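Local coordinates for serine acetyltransferase (Neisseria gonorrhoeae, PDB 6WYE), which probably catalyses the transfer of an acetyl group from acetyl-CoA to L-serine, giving O-acetyl-L-serine, the first step from serine to cysteine, at residues A[205-210]-A[219-224]. Residues are numbered along the deposited sequence; the frame is centred on the assembly and turned at random.
Sequences VTLGGS and PKIGDG. With LMR ((2S)-2-hydroxybutanedioic acid), chain I.
Pro-219 meets the chain at Leu-207 and Gly-208 with the CG-CD edge of its ring. Most of the touching falls to Pro-219 CD, which lies 3.4 Å from Gly-208 O. The same Pro-219 CD is 3.8 Å from Leu-207 C, and Pro-219 CG sits 4.1 Å from Leu-207 CA. The ring therefore rests against the backbone where strand 206-208 runs out, and Leu-207 CB closes on Pro-219 CD at 4.2 Å. One residue on, Lys-220 leaves the backbone on the side away from strand 206-208, and its NZ forms a salt bridge with Asp-216 OD2. Ile-221 faces back in, and the contact here is tip to tip, its CD1 4.2 Å from Leu-207 CD2. Chi1 of -47° and chi2 of -70° carry CD1 to the Pro-219 side, where it meets the leucine methyl. Ile-233 of the neighbouring strand 232-234 touches Leu-207, Pro-219 and Ile-221 alike, and Leu-195 adds to the packing on Leu-207. Past Ile-221, Asp-223 follows the strand, its OD1 accepting a hydrogen bond from Asn-197 N. Strands 206-208 and 220-221 lie in different parallel sheets, so this is packing inside the left-handed parallel beta-helix of the hexapeptide-repeat family. No hydrogen bond joins the two segments; they meet by van der Waals contact, mostly apolar. Gly-209 N, one residue beyond the Gly-208 that Pro-219 touches, donates a nearly straight bond (3.0 Å, 164°) to malate O4B. The chemistry implies an apolar interior next to a polar ligand pocket, completed by Arg-217 and His-218 and by Asp-117, Asp-182 and His-183 of the second subunit.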
loop_
_atom_site.group_PDB
_atom_site.type_symbol
_atom_site.label_atom_id
_atom_site.label_comp_id
_atom_site.label_asym_id
_atom_site.label_seq_id
_atom_site.Cartn_x
_atom_site.Cartn_y
_atom_site.Cartn_z
ATOM N N VAL A 205 14.140 21.786 -20.052
ATOM C CA VAL A 205 15.472 22.327 -20.301
ATOM C C VAL A 205 16.528 21.268 -20.017
ATOM O O VAL A 205 16.427 20.495 -19.061
ATOM C CB VAL A 205 15.700 23.597 -19.465
ATOM C CG1 VAL A 205 17.188 23.956 -19.387
ATOM C CG2 VAL A 205 14.928 24.743 -20.068
ATOM N N THR A 206 17.560 21.233 -20.855
ATOM C CA THR A 206 18.662 20.295 -20.710
ATOM C C THR A 206 19.952 21.053 -20.459
ATOM O O THR A 206 20.331 21.910 -21.262
ATOM C CB THR A 206 18.812 19.435 -21.964
ATOM O OG1 THR A 206 17.580 18.760 -22.225
ATOM C CG2 THR A 206 19.934 18.426 -21.765
ATOM N N LEU A 207 20.612 20.747 -19.338
ATOM C CA LEU A 207 22.003 21.136 -19.110
ATOM C C LEU A 207 22.826 19.869 -19.291
ATOM O O LEU A 207 23.152 19.153 -18.341
ATOM C CB LEU A 207 22.174 21.766 -17.731
ATOM C CG LEU A 207 21.101 22.845 -17.505
ATOM C CD1 LEU A 207 21.155 23.399 -16.110
ATOM C CD2 LEU A 207 21.194 23.980 -18.530
ATOM N N GLY A 208 23.139 19.577 -20.556
ATOM C CA GLY A 208 23.581 18.265 -20.964
ATOM C C GLY A 208 25.065 18.225 -21.299
ATOM O O GLY A 208 25.730 19.245 -21.488
ATOM N N GLY A 209 25.572 16.993 -21.362
ATOM C CA GLY A 209 26.965 16.739 -21.640
ATOM C C GLY A 209 27.230 16.477 -23.109
ATOM O O GLY A 209 26.330 16.440 -23.946
ATOM N N SER A 210 28.518 16.327 -23.423
ATOM C CA SER A 210 28.969 15.967 -24.759
ATOM C C SER A 210 30.172 15.048 -24.614
ATOM O O SER A 210 30.995 15.231 -23.709
ATOM C CB SER A 210 29.328 17.199 -25.598
ATOM O OG SER A 210 29.582 16.844 -26.957
ATOM N N PRO A 219 27.233 22.446 -18.936
ATOM C CA PRO A 219 27.277 23.912 -18.864
ATOM C C PRO A 219 27.448 24.422 -17.445
ATOM O O PRO A 219 27.117 23.764 -16.457
ATOM C CB PRO A 219 25.919 24.348 -19.430
ATOM C CG PRO A 219 25.435 23.173 -20.197
ATOM C CD PRO A 219 25.978 21.960 -19.534
ATOM N N LYS A 220 27.990 25.628 -17.363
ATOM C CA LYS A 220 28.014 26.401 -16.130
ATOM C C LYS A 220 27.241 27.684 -16.381
ATOM O O LYS A 220 27.561 28.433 -17.312
ATOM C CB LYS A 220 29.449 26.660 -15.685
ATOM C CG LYS A 220 30.294 25.418 -15.852
ATOM C CD LYS A 220 31.396 25.296 -14.826
ATOM C CE LYS A 220 32.181 24.017 -15.097
ATOM N NZ LYS A 220 33.477 23.924 -14.374
ATOM N N ILE A 221 26.197 27.908 -15.580
ATOM C CA ILE A 221 25.233 28.978 -15.794
ATOM C C ILE A 221 25.484 30.079 -14.765
ATOM O O ILE A 221 25.506 29.815 -13.553
ATOM C CB ILE A 221 23.784 28.461 -15.687
ATOM C CG1 ILE A 221 23.597 27.170 -16.505
ATOM C CG2 ILE A 221 22.805 29.558 -16.095
ATOM C CD1 ILE A 221 23.642 27.355 -18.009
ATOM N N GLY A 222 25.647 31.321 -15.250
ATOM C CA GLY A 222 25.875 32.449 -14.365
ATOM C C GLY A 222 24.599 32.985 -13.720
ATOM O O GLY A 222 23.479 32.640 -14.100
ATOM N N ASP A 223 24.790 33.871 -12.736
ATOM C CA ASP A 223 23.673 34.484 -12.019
ATOM C C ASP A 223 22.735 35.214 -12.972
ATOM O O ASP A 223 23.153 35.757 -13.999
ATOM C CB ASP A 223 24.179 35.486 -10.973
ATOM C CG ASP A 223 25.056 34.853 -9.901
ATOM O OD1 ASP A 223 25.367 33.645 -9.977
ATOM O OD2 ASP A 223 25.455 35.589 -8.974
ATOM N N GLY A 224 21.451 35.242 -12.605
ATOM C CA GLY A 224 20.442 36.040 -13.277
ATOM C C GLY A 224 19.893 35.491 -14.578
ATOM O O GLY A 224 19.043 36.148 -15.192
HETATM C C1 LMR I . 27.143 12.525 -19.562
HETATM O O1A LMR I . 27.823 13.276 -20.191
HETATM O O1B LMR I . 27.337 12.247 -18.417
HETATM C C2 LMR I . 25.941 11.896 -20.280
HETATM O O2 LMR I . 25.147 11.119 -19.419
HETATM C C3 LMR I . 25.087 12.962 -20.973
HETATM C C4 LMR I . 24.514 13.958 -19.983
HETATM O O4A LMR I . 24.799 13.850 -18.834
HETATM O O4B LMR I . 23.777 14.799 -20.385
#